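Local structure of putative Oleoyl-[acyl-carrier protein] thioesterase (Lactobacillus plantarum, 2OWN) at residues D232-H238 with V250-T256; Q45-L51 with E133-Y138; D24-R28 with L198-L202. The protein probably hydrolyses the thioester of oleoyl-acyl carrier protein to release the free fatty acid, using a chain of two hotdog domains. All blocks are in the same frame, centred on the assembly; numbering follows the deposited sequence.

Interaction 1. Residues D232-H238 with V250-T256; sequences DQVTTSH and VTIQWRT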
ATOM      1  N   ASP B 232     -29.888  -3.682  10.117  1.00 31.89           N
ATOM      2  CA  ASP B 232     -29.013  -2.676   9.469  1.00 32.27           C
ATOM      3  C   ASP B 232     -27.773  -3.246   8.755  1.00 31.34           C
ATOM      4  O   ASP B 232     -26.834  -2.486   8.475  1.00 30.89           O
ATOM      5  CB  ASP B 232     -28.616  -1.572  10.489  1.00 32.64           C
ATOM      6  CG  ASP B 232     -29.816  -0.896  11.127  1.00 34.58           C
ATOM      7  OD1 ASP B 232     -30.799  -0.587  10.418  1.00 41.46           O
ATOM      8  OD2 ASP B 232     -29.751  -0.624  12.340  1.00 48.06           O
ATOM      9  N   GLN B 233     -27.803  -4.542   8.388  1.00 29.82           N
ATOM     10  CA  GLN B 233     -26.679  -5.220   7.746  1.00 30.13           C
ATOM     11  C   GLN B 233     -26.972  -5.915   6.414  1.00 30.87           C
ATOM     12  O   GLN B 233     -28.130  -6.103   6.032  1.00 31.34           O
ATOM     13  CB  GLN B 233     -26.044  -6.234   8.722  1.00 30.64           C
ATOM     14  CG  GLN B 233     -25.424  -5.588   9.974  1.00 30.86           C
ATOM     15  CD  GLN B 233     -24.606  -6.534  10.856  1.00 30.95           C
ATOM     16  OE1 GLN B 233     -24.359  -7.697  10.521  1.00 32.71           O
ATOM     17  NE2 GLN B 233     -24.155  -6.011  11.985  1.00 26.98           N
ATOM     18  N   VAL B 234     -25.875  -6.196   5.700  1.00 30.73           N
ATOM     19  CA  VAL B 234     -25.841  -6.926   4.423  1.00 32.61           C
ATOM     20  C   VAL B 234     -24.622  -7.863   4.460  1.00 32.46           C
ATOM     21  O   VAL B 234     -23.675  -7.632   5.242  1.00 34.40           O
ATOM     22  CB  VAL B 234     -25.780  -5.998   3.175  1.00 34.06           C
ATOM     23  CG1 VAL B 234     -27.022  -5.136   3.086  1.00 35.82           C
ATOM     24  CG2 VAL B 234     -24.540  -5.119   3.190  1.00 34.48           C
ATOM     25  N   THR B 235     -24.649  -8.889   3.615  1.00 30.70           N
ATOM     26  CA  THR B 235     -23.574  -9.889   3.518  1.00 30.19           C
ATOM     27  C   THR B 235     -23.036  -9.938   2.099  1.00 29.88           C
ATOM     28  O   THR B 235     -23.822  -9.840   1.157  1.00 30.85           O
ATOM     29  CB  THR B 235     -24.098 -11.286   3.893  1.00 29.96           C
ATOM     30  OG1 THR B 235     -24.789 -11.214   5.144  1.00 28.10           O
ATOM     31  CG2 THR B 235     -22.956 -12.325   3.989  1.00 32.38           C
ATOM     32  N   THR B 236     -21.707 -10.031   1.949  1.00 31.02           N
ATOM     33  CA  THR B 236     -21.069 -10.210   0.627  1.00 30.25           C
ATOM     34  C   THR B 236     -20.280 -11.536   0.689  1.00 29.53           C
ATOM     35  O   THR B 236     -19.542 -11.756   1.643  1.00 28.39           O
ATOM     36  CB  THR B 236     -20.222  -9.027   0.125  1.00 30.91           C
ATOM     37  OG1 THR B 236     -19.055  -8.873   0.926  1.00 30.70           O
ATOM     38  CG2 THR B 236     -21.057  -7.729   0.105  1.00 30.06           C
ATOM     39  N   SER B 237     -20.508 -12.403  -0.297  1.00 29.41           N
ATOM     40  CA  SER B 237     -19.869 -13.715  -0.454  1.00 29.64           C
ATOM     41  C   SER B 237     -18.911 -13.536  -1.616  1.00 28.39           C
ATOM     42  O   SER B 237     -19.358 -13.172  -2.700  1.00 29.27           O
ATOM     43  CB  SER B 237     -20.913 -14.786  -0.758  1.00 30.22           C
ATOM     44  OG  SER B 237     -20.322 -16.052  -0.983  1.00 31.28           O
ATOM     45  N   HIS B 238     -17.626 -13.815  -1.398  1.00 29.33           N
ATOM     46  CA  HIS B 238     -16.558 -13.649  -2.387  1.00 28.98           C
ATOM     47  C   HIS B 238     -15.787 -14.932  -2.674  1.00 30.11           C
ATOM     48  O   HIS B 238     -15.679 -15.803  -1.802  1.00 28.13           O
ATOM     49  CB  HIS B 238     -15.528 -12.630  -1.891  1.00 29.65           C
ATOM     50  CG  HIS B 238     -16.082 -11.286  -1.543  1.00 29.10           C
ATOM     51  ND1 HIS B 238     -15.870 -10.174  -2.327  1.00 32.20           N
ATOM     52  CD2 HIS B 238     -16.818 -10.871  -0.485  1.00 33.51           C
ATOM     53  CE1 HIS B 238     -16.465  -9.132  -1.772  1.00 33.69           C
ATOM     54  NE2 HIS B 238     -17.049  -9.529  -0.657  1.00 30.40           N
ATOM     55  N   VAL B 250     -14.166 -15.911   0.788  1.00 32.45           N
ATOM     56  CA  VAL B 250     -14.406 -14.890   1.820  1.00 32.37           C
ATOM     57  C   VAL B 250     -15.874 -14.461   1.958  1.00 33.01           C
ATOM     58  O   VAL B 250     -16.585 -14.327   0.953  1.00 31.76           O
ATOM     59  CB  VAL B 250     -13.500 -13.624   1.551  1.00 33.09           C
ATOM     60  CG1 VAL B 250     -13.803 -12.420   2.498  1.00 32.12           C
ATOM     61  CG2 VAL B 250     -12.015 -13.985   1.613  1.00 30.04           C
ATOM     62  N   THR B 251     -16.309 -14.286   3.211  1.00 31.74           N
ATOM     63  CA  THR B 251     -17.648 -13.785   3.544  1.00 31.67           C
ATOM     64  C   THR B 251     -17.440 -12.559   4.447  1.00 30.88           C
ATOM     65  O   THR B 251     -16.730 -12.656   5.447  1.00 30.95           O
ATOM     66  CB  THR B 251     -18.548 -14.848   4.154  1.00 32.09           C
ATOM     67  OG1 THR B 251     -18.772 -15.863   3.168  1.00 32.62           O
ATOM     68  CG2 THR B 251     -19.899 -14.243   4.546  1.00 30.91           C
ATOM     69  N   ILE B 252     -18.049 -11.429   4.071  1.00 30.08           N
ATOM     70  CA  ILE B 252     -17.946 -10.167   4.814  1.00 31.14           C
ATOM     71  C   ILE B 252     -19.339  -9.712   5.252  1.00 31.53           C
ATOM     72  O   ILE B 252     -20.273  -9.737   4.444  1.00 30.92           O
ATOM     73  CB  ILE B 252     -17.269  -9.034   3.985  1.00 31.75           C
ATOM     74  CG1 ILE B 252     -15.892  -9.461   3.460  1.00 32.63           C
ATOM     75  CG2 ILE B 252     -17.125  -7.735   4.817  1.00 31.84           C
ATOM     76  CD1 ILE B 252     -15.222  -8.424   2.563  1.00 29.63           C
ATOM     77  N   GLN B 253     -19.454  -9.317   6.524  1.00 30.64           N
ATOM     78  CA  GLN B 253     -20.675  -8.773   7.106  1.00 31.32           C
ATOM     79  C   GLN B 253     -20.428  -7.260   7.180  1.00 32.92           C
ATOM     80  O   GLN B 253     -19.367  -6.823   7.674  1.00 31.70           O
ATOM     81  CB  GLN B 253     -20.969  -9.382   8.480  1.00 31.86           C
ATOM     82  CG  GLN B 253     -21.035 -10.936   8.500  1.00 26.90           C
ATOM     83  CD  GLN B 253     -22.124 -11.547   7.610  1.00 33.42           C
ATOM     84  OE1 GLN B 253     -23.044 -10.866   7.159  1.00 34.35           O
ATOM     85  NE2 GLN B 253     -22.032 -12.854   7.386  1.00 29.52           N
ATOM     86  N   TRP B 254     -21.389  -6.480   6.669  1.00 33.79           N
ATOM     87  CA  TRP B 254     -21.328  -5.016   6.616  1.00 35.29           C
ATOM     88  C   TRP B 254     -22.509  -4.358   7.293  1.00 35.57           C
ATOM     89  O   TRP B 254     -23.579  -4.943   7.286  1.00 36.12           O
ATOM     90  CB  TRP B 254     -21.391  -4.541   5.165  1.00 34.72           C
ATOM     91  CG  TRP B 254     -20.364  -5.047   4.247  1.00 34.52           C
ATOM     92  CD1 TRP B 254     -20.388  -6.232   3.592  1.00 35.63           C
ATOM     93  CD2 TRP B 254     -19.193  -4.354   3.793  1.00 33.54           C
ATOM     94  NE1 TRP B 254     -19.294  -6.342   2.780  1.00 33.11           N
ATOM     95  CE2 TRP B 254     -18.527  -5.222   2.888  1.00 33.48           C
ATOM     96  CE3 TRP B 254     -18.621  -3.095   4.081  1.00 34.41           C
ATOM     97  CZ2 TRP B 254     -17.317  -4.870   2.231  1.00 32.29           C
ATOM     98  CZ3 TRP B 254     -17.405  -2.734   3.443  1.00 35.39           C
ATOM     99  CH2 TRP B 254     -16.766  -3.631   2.520  1.00 34.24           C
ATOM    100  N   ARG B 255     -22.316  -3.138   7.809  1.00 34.60           N
ATOM    101  CA  ARG B 255     -23.387  -2.335   8.428  1.00 36.63           C
ATOM    102  C   ARG B 255     -23.746  -1.267   7.393  1.00 35.11           C
ATOM    103  O   ARG B 255     -22.861  -0.540   6.950  1.00 35.85           O
ATOM    104  CB  ARG B 255     -22.957  -1.659   9.730  1.00 35.81           C
ATOM    105  CG  ARG B 255     -24.122  -0.982  10.467  1.00 41.93           C
ATOM    106  CD  ARG B 255     -23.743  -0.368  11.804  1.00 43.27           C
ATOM    107  NE  ARG B 255     -22.886   0.819  11.684  1.00 50.22           N
ATOM    108  CZ  ARG B 255     -21.542   0.866  11.684  1.00 54.70           C
ATOM    109  NH1 ARG B 255     -20.768  -0.236  11.775  1.00 57.06           N
ATOM    110  NH2 ARG B 255     -20.946   2.065  11.574  1.00 51.76           N
ATOM    111  N   THR B 256     -25.028  -1.166   7.037  1.00 33.08           N
ATOM    112  CA  THR B 256     -25.526  -0.171   6.070  1.00 33.42           C
ATOM    113  C   THR B 256     -25.611   1.179   6.789  1.00 33.00           C
ATOM    114  O   THR B 256     -26.267   1.281   7.836  1.00 31.31           O
ATOM    115  CB  THR B 256     -26.875  -0.583   5.478  1.00 33.19           C
ATOM    116  OG1 THR B 256     -26.722  -1.860   4.849  1.00 35.57           O
ATOM    117  CG2 THR B 256     -27.397   0.438   4.441  1.00 35.83           C
TER
HETATM  118  O   HOH W   1     -24.922  -9.503   8.565  1.00 25.43           O
HETATM  119  O   HOH W   2     -18.248 -16.686   0.621  1.00 30.84           O
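Trp254 overlaps Val234 and Thr236: Trp254 CB is 3.8 Å from Val234 CG2, while the edge of the indole faces Thr236, Trp254 NE1 donating a hydrogen bond to Thr236 OG1 at 3.1 Å. Thr236 OG1 is also hydrogen-bonded to His238 NE2 at 2.6 Å, so indole, hydroxyl and imidazole form a polar chain along an otherwise apolar face. That face, which also carries Ile252 and Val250, is covered by helices: Phe196 meets the indole edge-to-face, and Leu188 packs on His238 and Val250.

Beneath the side chains, the two strands run antiparallel, their axes 4.7 Å apart at 167°. Val234–Trp254, Thr236–Ile252 and His238–Val250 are the hydrogen-bonded pairs, each joined by two backbone bonds; Thr236 N to Ile252 O and Ile252 N to Thr236 O are both 2.9 Å. Beyond them Thr256 N reaches Asp232 O at 2.7 Å, extending the ladder to the strand end.

The non-hydrogen-bonded pairs turn their side chains to the other face, where the chemistry is more polar. Thr235 OG1 donates to Gln253 OE1 at 2.7 Å, and a water bridges that OE1 to Gln233 OE1. A second water links Ser237 OG, Thr251 OG1 and Val250 O, while Thr251 OG1 is also bonded to Ile153 N. Successive strand residues alternate between faces, so one face packs on helices and the other carries polar groups and waters, here in the last beta hairpin of the C-terminal hotdog domain, whose curved antiparallel sheet wraps a helix.

Interaction 2. Residues Q45-L51 with E133-Y138; sequences QSDALGL and ELVAPY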
ATOM      1  N   GLN B  45       7.256  -9.846  17.013  1.00 29.21           N
ATOM      2  CA  GLN B  45       7.244 -10.731  18.197  1.00 29.65           C
ATOM      3  C   GLN B  45       8.231 -11.875  17.905  1.00 29.87           C
ATOM      4  O   GLN B  45       9.111 -12.158  18.726  1.00 30.69           O
ATOM      5  CB  GLN B  45       5.847 -11.319  18.497  1.00 30.20           C
ATOM      6  CG  GLN B  45       5.795 -12.235  19.759  1.00 27.89           C
ATOM      7  CD  GLN B  45       4.411 -12.787  20.112  1.00 30.98           C
ATOM      8  OE1 GLN B  45       3.457 -12.691  19.338  1.00 24.97           O
ATOM      9  NE2 GLN B  45       4.314 -13.395  21.294  1.00 21.48           N
ATOM     10  N   SER B  46       8.075 -12.480  16.717  1.00 30.35           N
ATOM     11  CA  SER B  46       8.913 -13.589  16.224  1.00 31.93           C
ATOM     12  C   SER B  46      10.404 -13.201  16.089  1.00 32.59           C
ATOM     13  O   SER B  46      11.258 -14.002  16.466  1.00 32.08           O
ATOM     14  CB  SER B  46       8.348 -14.160  14.909  1.00 31.43           C
ATOM     15  OG  SER B  46       6.977 -14.477  15.057  1.00 30.54           O
ATOM     16  N   ASP B  47      10.697 -11.985  15.595  1.00 33.52           N
ATOM     17  CA  ASP B  47      12.094 -11.470  15.485  1.00 33.62           C
ATOM     18  C   ASP B  47      12.724 -11.244  16.874  1.00 33.19           C
ATOM     19  O   ASP B  47      13.888 -11.621  17.076  1.00 33.46           O
ATOM     20  CB  ASP B  47      12.206 -10.162  14.664  1.00 34.46           C
ATOM     21  CG  ASP B  47      11.923 -10.338  13.163  1.00 37.92           C
ATOM     22  OD1 ASP B  47      11.981 -11.460  12.609  1.00 43.54           O
ATOM     23  OD2 ASP B  47      11.654  -9.303  12.518  1.00 35.86           O
ATOM     24  N   ALA B  48      11.963 -10.636  17.801  1.00 32.85           N
ATOM     25  CA  ALA B  48      12.414 -10.378  19.206  1.00 33.26           C
ATOM     26  C   ALA B  48      12.793 -11.659  19.974  1.00 33.85           C
ATOM     27  O   ALA B  48      13.749 -11.642  20.753  1.00 33.99           O
ATOM     28  CB  ALA B  48      11.367  -9.588  19.992  1.00 33.90           C
ATOM     29  N   LEU B  49      12.045 -12.745  19.734  1.00 34.21           N
ATOM     30  CA  LEU B  49      12.298 -14.085  20.333  1.00 35.98           C
ATOM     31  C   LEU B  49      13.375 -14.929  19.599  1.00 36.22           C
ATOM     32  O   LEU B  49      13.706 -16.021  20.076  1.00 37.40           O
ATOM     33  CB  LEU B  49      10.985 -14.899  20.385  1.00 35.28           C
ATOM     34  CG  LEU B  49       9.841 -14.333  21.227  1.00 35.24           C
ATOM     35  CD1 LEU B  49       8.517 -15.049  20.924  1.00 32.29           C
ATOM     36  CD2 LEU B  49      10.186 -14.389  22.715  1.00 36.58           C
ATOM     37  N   GLY B  50      13.917 -14.432  18.475  1.00 37.06           N
ATOM     38  CA  GLY B  50      14.910 -15.130  17.653  1.00 37.29           C
ATOM     39  C   GLY B  50      14.340 -15.878  16.449  1.00 37.53           C
ATOM     40  O   GLY B  50      15.114 -16.264  15.583  1.00 37.85           O
ATOM     41  N   LEU B  51      13.011 -16.051  16.368  1.00 38.56           N
ATOM     42  CA  LEU B  51      12.318 -16.766  15.268  1.00 38.67           C
ATOM     43  C   LEU B  51      12.157 -15.904  13.991  1.00 40.17           C
ATOM     44  O   LEU B  51      11.041 -15.561  13.582  1.00 39.27           O
ATOM     45  CB  LEU B  51      10.947 -17.297  15.762  1.00 38.73           C
ATOM     46  CG  LEU B  51      10.929 -18.252  16.958  1.00 36.83           C
ATOM     47  CD1 LEU B  51       9.505 -18.442  17.468  1.00 37.51           C
ATOM     48  CD2 LEU B  51      11.567 -19.581  16.594  1.00 36.13           C
ATOM     49  N   GLU B 133      10.142 -26.416  18.740  1.00 46.29           N
ATOM     50  CA  GLU B 133      11.210 -25.384  18.876  1.00 46.01           C
ATOM     51  C   GLU B 133      10.818 -24.032  18.232  1.00 44.56           C
ATOM     52  O   GLU B 133      11.181 -22.982  18.764  1.00 43.66           O
ATOM     53  CB  GLU B 133      12.569 -25.866  18.318  1.00 46.27           C
ATOM     54  CG  GLU B 133      12.623 -26.172  16.793  1.00 48.89           C
ATOM     55  CD  GLU B 133      13.981 -26.684  16.301  1.00 49.02           C
ATOM     56  OE1 GLU B 133      14.987 -26.655  17.050  1.00 54.11           O
ATOM     57  OE2 GLU B 133      14.040 -27.110  15.129  1.00 56.31           O
ATOM     58  N   LEU B 134      10.102 -24.080  17.099  1.00 43.80           N
ATOM     59  CA  LEU B 134       9.612 -22.871  16.384  1.00 42.88           C
ATOM     60  C   LEU B 134       8.334 -22.225  16.999  1.00 41.93           C
ATOM     61  O   LEU B 134       7.972 -21.118  16.587  1.00 42.20           O
ATOM     62  CB  LEU B 134       9.389 -23.168  14.889  1.00 42.97           C
ATOM     63  CG  LEU B 134      10.577 -23.764  14.112  1.00 42.57           C
ATOM     64  CD1 LEU B 134      10.179 -24.007  12.668  1.00 42.46           C
ATOM     65  CD2 LEU B 134      11.834 -22.896  14.163  1.00 41.13           C
ATOM     66  N   VAL B 135       7.658 -22.924  17.929  1.00 40.69           N
ATOM     67  CA  VAL B 135       6.446 -22.462  18.656  1.00 39.68           C
ATOM     68  C   VAL B 135       6.698 -22.187  20.167  1.00 38.15           C
ATOM     69  O   VAL B 135       6.049 -21.288  20.720  1.00 37.32           O
ATOM     70  CB  VAL B 135       5.265 -23.461  18.445  1.00 40.49           C
ATOM     71  CG1 VAL B 135       3.979 -23.011  19.144  1.00 42.95           C
ATOM     72  CG2 VAL B 135       4.971 -23.591  16.974  1.00 40.94           C
ATOM     73  N   ALA B 136       7.596 -22.956  20.812  1.00 37.01           N
ATOM     74  CA  ALA B 136       7.972 -22.815  22.264  1.00 36.44           C
ATOM     75  C   ALA B 136       8.261 -21.380  22.767  1.00 35.62           C
ATOM     76  O   ALA B 136       7.733 -21.025  23.832  1.00 36.02           O
ATOM     77  CB  ALA B 136       9.147 -23.743  22.645  1.00 35.51           C
ATOM     78  N   PRO B 137       9.092 -20.569  22.035  1.00 34.04           N
ATOM     79  CA  PRO B 137       9.365 -19.154  22.415  1.00 33.76           C
ATOM     80  C   PRO B 137       8.109 -18.256  22.593  1.00 32.69           C
ATOM     81  O   PRO B 137       8.166 -17.314  23.376  1.00 32.02           O
ATOM     82  CB  PRO B 137      10.252 -18.647  21.269  1.00 33.90           C
ATOM     83  CG  PRO B 137      10.932 -19.840  20.786  1.00 33.70           C
ATOM     84  CD  PRO B 137       9.902 -20.930  20.855  1.00 34.19           C
ATOM     85  N   TYR B 138       7.012 -18.560  21.884  1.00 32.17           N
ATOM     86  CA  TYR B 138       5.731 -17.832  22.034  1.00 31.79           C
ATOM     87  C   TYR B 138       4.970 -18.236  23.327  1.00 30.96           C
ATOM     88  O   TYR B 138       4.025 -17.533  23.705  1.00 28.84           O
ATOM     89  CB  TYR B 138       4.775 -18.057  20.843  1.00 31.17           C
ATOM     90  CG  TYR B 138       5.355 -17.794  19.469  1.00 29.21           C
ATOM     91  CD1 TYR B 138       5.891 -16.526  19.131  1.00 29.12           C
ATOM     92  CD2 TYR B 138       5.315 -18.793  18.466  1.00 27.08           C
ATOM     93  CE1 TYR B 138       6.439 -16.280  17.819  1.00 29.88           C
ATOM     94  CE2 TYR B 138       5.835 -18.560  17.161  1.00 30.11           C
ATOM     95  CZ  TYR B 138       6.386 -17.304  16.843  1.00 30.11           C
ATOM     96  OH  TYR B 138       6.884 -17.105  15.582  1.00 30.39           O
TER
HETATM   97  O   HOH W   3       2.695 -15.565  22.158  1.00 48.81           O
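At the C-terminal end of helix 31-48, a Schellman motif turns the chain so that Leu51 can meet Tyr138, and these two residues bury more surface than any others in the contact. Gly50 makes the turn, with a positive phi of 97° and Gly50 N bonded to Asp47 O at 3.1 Å; a side chain there would be jammed against the preceding carbonyl.

Leu51 then points toward the 133-138 segment. Its CD1 sits over one face of the Tyr138 ring, 3.8 Å from the centroid, in a CH-pi contact, and also lies 3.9 Å from Pro137 CG. Leu51 CD2 approaches Leu134 CD2 at 4.1 Å. Pro137, third in buried area, packs on Leu49 just past the helix, Pro137 CB 3.9 Å from Leu49 CB. The short 3-10 turn 136-138 thus lies against the end of the N-terminal hotdog helix, while Arg98 adds a cation-pi contact to the tyrosine.

Polar bonds flank this apolar patch. A water joins Gln45 NE2 to Tyr138 O, 2.8 Å from each. Ser46 OG, which also bonds to Ser42 O and to an unidentified ligand, accepts a hydrogen bond from Tyr138 OH at 2.7 Å.

Interaction 3. Residues D24-R28 with L198-L202; sequences DRTGR and LQHDL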
ATOM      1  N   ASP B  24      -8.493   4.230   2.769  1.00 34.79           N
ATOM      2  CA  ASP B  24      -9.307   4.334   1.553  1.00 38.06           C
ATOM      3  C   ASP B  24      -9.745   5.812   1.456  1.00 40.37           C
ATOM      4  O   ASP B  24      -9.278   6.677   2.243  1.00 38.15           O
ATOM      5  CB  ASP B  24     -10.462   3.271   1.535  1.00 37.59           C
ATOM      6  CG  ASP B  24     -11.506   3.424   2.652  1.00 40.45           C
ATOM      7  OD1 ASP B  24     -11.740   4.517   3.183  1.00 46.88           O
ATOM      8  OD2 ASP B  24     -12.132   2.391   2.990  1.00 51.39           O
ATOM      9  N   ARG B  25     -10.641   6.098   0.513  1.00 42.73           N
ATOM     10  CA  ARG B  25     -11.177   7.466   0.316  1.00 43.38           C
ATOM     11  C   ARG B  25     -12.012   8.057   1.486  1.00 42.80           C
ATOM     12  O   ARG B  25     -12.144   9.281   1.558  1.00 43.68           O
ATOM     13  CB  ARG B  25     -11.935   7.609  -1.019  1.00 44.16           C
ATOM     14  CG  ARG B  25     -13.169   6.702  -1.207  1.00 44.17           C
ATOM     15  CD  ARG B  25     -13.937   7.075  -2.467  1.00 44.98           C
ATOM     16  NE  ARG B  25     -14.427   8.457  -2.406  1.00 47.94           N
ATOM     17  CZ  ARG B  25     -15.085   9.117  -3.368  1.00 50.51           C
ATOM     18  NH1 ARG B  25     -15.393   8.557  -4.553  1.00 53.75           N
ATOM     19  NH2 ARG B  25     -15.447  10.380  -3.133  1.00 50.56           N
ATOM     20  N   THR B  26     -12.522   7.207   2.389  1.00 43.13           N
ATOM     21  CA  THR B  26     -13.302   7.653   3.572  1.00 41.42           C
ATOM     22  C   THR B  26     -12.415   8.053   4.799  1.00 41.16           C
ATOM     23  O   THR B  26     -12.969   8.402   5.846  1.00 41.16           O
ATOM     24  CB  THR B  26     -14.334   6.576   4.020  1.00 42.14           C
ATOM     25  OG1 THR B  26     -13.685   5.459   4.642  1.00 43.54           O
ATOM     26  CG2 THR B  26     -15.210   6.087   2.826  1.00 45.63           C
ATOM     27  N   GLY B  27     -11.076   8.020   4.676  1.00 39.08           N
ATOM     28  CA  GLY B  27     -10.155   8.339   5.781  1.00 38.48           C
ATOM     29  C   GLY B  27     -10.039   7.258   6.848  1.00 36.35           C
ATOM     30  O   GLY B  27      -9.684   7.566   7.982  1.00 35.56           O
ATOM     31  N   ARG B  28     -10.321   6.004   6.480  1.00 36.51           N
ATOM     32  CA  ARG B  28     -10.263   4.839   7.376  1.00 39.21           C
ATOM     33  C   ARG B  28      -9.412   3.752   6.748  1.00 35.55           C
ATOM     34  O   ARG B  28      -9.428   3.601   5.517  1.00 35.54           O
ATOM     35  CB  ARG B  28     -11.652   4.306   7.624  1.00 40.20           C
ATOM     36  CG  ARG B  28     -12.572   5.332   8.310  1.00 46.33           C
ATOM     37  CD  ARG B  28     -14.020   4.914   8.475  1.00 46.26           C
ATOM     38  NE  ARG B  28     -14.600   4.380   7.227  1.00 54.15           N
ATOM     39  CZ  ARG B  28     -15.893   4.375   6.880  1.00 59.16           C
ATOM     40  NH1 ARG B  28     -16.857   4.919   7.654  1.00 63.00           N
ATOM     41  NH2 ARG B  28     -16.223   3.830   5.693  1.00 60.43           N
ATOM     42  N   LEU B 198     -18.993   3.110  -0.280  1.00 32.98           N
ATOM     43  CA  LEU B 198     -19.203   4.435   0.341  1.00 34.11           C
ATOM     44  C   LEU B 198     -20.394   4.523   1.318  1.00 33.20           C
ATOM     45  O   LEU B 198     -20.489   5.533   2.016  1.00 34.61           O
ATOM     46  CB  LEU B 198     -19.274   5.549  -0.729  1.00 33.30           C
ATOM     47  CG  LEU B 198     -17.950   5.821  -1.467  1.00 36.98           C
ATOM     48  CD1 LEU B 198     -18.197   6.701  -2.701  1.00 36.24           C
ATOM     49  CD2 LEU B 198     -16.869   6.433  -0.537  1.00 33.57           C
ATOM     50  N   GLN B 199     -21.280   3.512   1.374  1.00 33.80           N
ATOM     51  CA  GLN B 199     -22.419   3.505   2.325  1.00 34.29           C
ATOM     52  C   GLN B 199     -22.503   2.209   3.172  1.00 33.72           C
ATOM     53  O   GLN B 199     -23.584   1.821   3.637  1.00 32.24           O
ATOM     54  CB  GLN B 199     -23.706   3.834   1.559  1.00 34.52           C
ATOM     55  CG  GLN B 199     -24.847   4.365   2.455  1.00 37.92           C
ATOM     56  CD  GLN B 199     -26.012   4.973   1.728  1.00 35.63           C
ATOM     57  OE1 GLN B 199     -26.034   5.102   0.494  1.00 43.02           O
ATOM     58  NE2 GLN B 199     -27.017   5.354   2.511  1.00 24.74           N
ATOM     59  N   HIS B 200     -21.347   1.575   3.404  1.00 34.11           N
ATOM     60  CA  HIS B 200     -21.211   0.345   4.203  1.00 34.56           C
ATOM     61  C   HIS B 200     -19.886   0.310   4.973  1.00 36.31           C
ATOM     62  O   HIS B 200     -18.848   0.662   4.409  1.00 37.38           O
ATOM     63  CB  HIS B 200     -21.362  -0.924   3.341  1.00 35.30           C
ATOM     64  CG  HIS B 200     -22.743  -1.127   2.811  1.00 32.71           C
ATOM     65  ND1 HIS B 200     -23.160  -0.598   1.610  1.00 33.15           N
ATOM     66  CD2 HIS B 200     -23.820  -1.749   3.343  1.00 36.44           C
ATOM     67  CE1 HIS B 200     -24.433  -0.892   1.422  1.00 32.52           C
ATOM     68  NE2 HIS B 200     -24.857  -1.590   2.459  1.00 30.09           N
ATOM     69  N   ASP B 201     -19.960  -0.065   6.251  1.00 36.60           N
ATOM     70  CA  ASP B 201     -18.813  -0.217   7.162  1.00 36.91           C
ATOM     71  C   ASP B 201     -18.646  -1.691   7.488  1.00 36.15           C
ATOM     72  O   ASP B 201     -19.634  -2.410   7.590  1.00 33.99           O
ATOM     73  CB  ASP B 201     -19.011   0.581   8.459  1.00 37.49           C
ATOM     74  CG  ASP B 201     -18.860   2.087   8.271  1.00 41.40           C
ATOM     75  OD1 ASP B 201     -18.502   2.549   7.174  1.00 47.07           O
ATOM     76  OD2 ASP B 201     -19.073   2.825   9.253  1.00 42.90           O
ATOM     77  N   LEU B 202     -17.398  -2.106   7.696  1.00 36.81           N
ATOM     78  CA  LEU B 202     -17.055  -3.501   8.009  1.00 36.39           C
ATOM     79  C   LEU B 202     -17.463  -3.865   9.435  1.00 35.45           C
ATOM     80  O   LEU B 202     -17.247  -3.072  10.360  1.00 36.40           O
ATOM     81  CB  LEU B 202     -15.550  -3.743   7.831  1.00 35.59           C
ATOM     82  CG  LEU B 202     -15.019  -3.586   6.405  1.00 35.40           C
ATOM     83  CD1 LEU B 202     -13.532  -3.335   6.413  1.00 36.17           C
ATOM     84  CD2 LEU B 202     -15.405  -4.799   5.531  1.00 33.64           C
TER
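This is a small surface contact, joined by one salt bridge and one apolar patch, between a turn of the N-terminal half and the start of strand 200-209 in the C-terminal half. Only 231 Å² is buried, and the nearest CA atoms, those of Thr26 and Leu198, are 7.5 Å apart, so the close contacts are made between side chains. Arg28 spans the wider gap: Arg28 NH1 lies 2.9 Å from Asp201 OD1, while the other oxygen of that aspartate pairs with Arg255 on the adjoining strand. The carboxylate is therefore shared by two arginines.

The turn that leads into Arg28 is held by bonds of its own. Asp24 to Gly27 form a type I beta turn, and Asp24 OD1 accepts from Thr26 N at 2.9 Å, making an Asx turn, and from Thr26 OG1 at 2.6 Å. Gly27 has a positive phi of 75°, which favours glycine, and Asp24 N closes back on Arg28 O at 3.0 Å. The chain holds two hotdog domains in tandem; this turn, before the long helix 31-48 of the first, meets the connection from helix 194-197 to strand 200-209 in the second.

Leu198 supplies the apolar part. Leu198 CD2 is 3.8 Å from Thr26 CG2 and 3.6 Å from Arg25 CD, and Leu198 CD1 lies over one face of the Arg25 guanidinium. Arg25 NH2 forms a salt bridge with the C-terminal carboxylate (OXT) of Gln262. Phe170 of the second subunit packs on Asp24, Arg25 and Leu198, bringing the dimer partner to this corner.

In the fold
The three contacts illustrate how chemistry follows position. Interaction 1, the most buried, relies on a regular backbone ladder within one hairpin of the C-terminal hotdog domain. Interaction 2 joins a helix end to a loop of the N-terminal domain, mainly through apolar and aromatic packing, and lies on the opposite side of the chain's centre, its own centre about 36 Å from the centres of the other two. Interaction 3 joins the two halves at the surface through a salt bridge and a small apolar patch. Interactions 1 and 3 meet on neighbouring strands 246-256 and 200-209, where Arg255 and Asp201 form a salt bridge and His200 packs against Val234; interaction 2 touches neither.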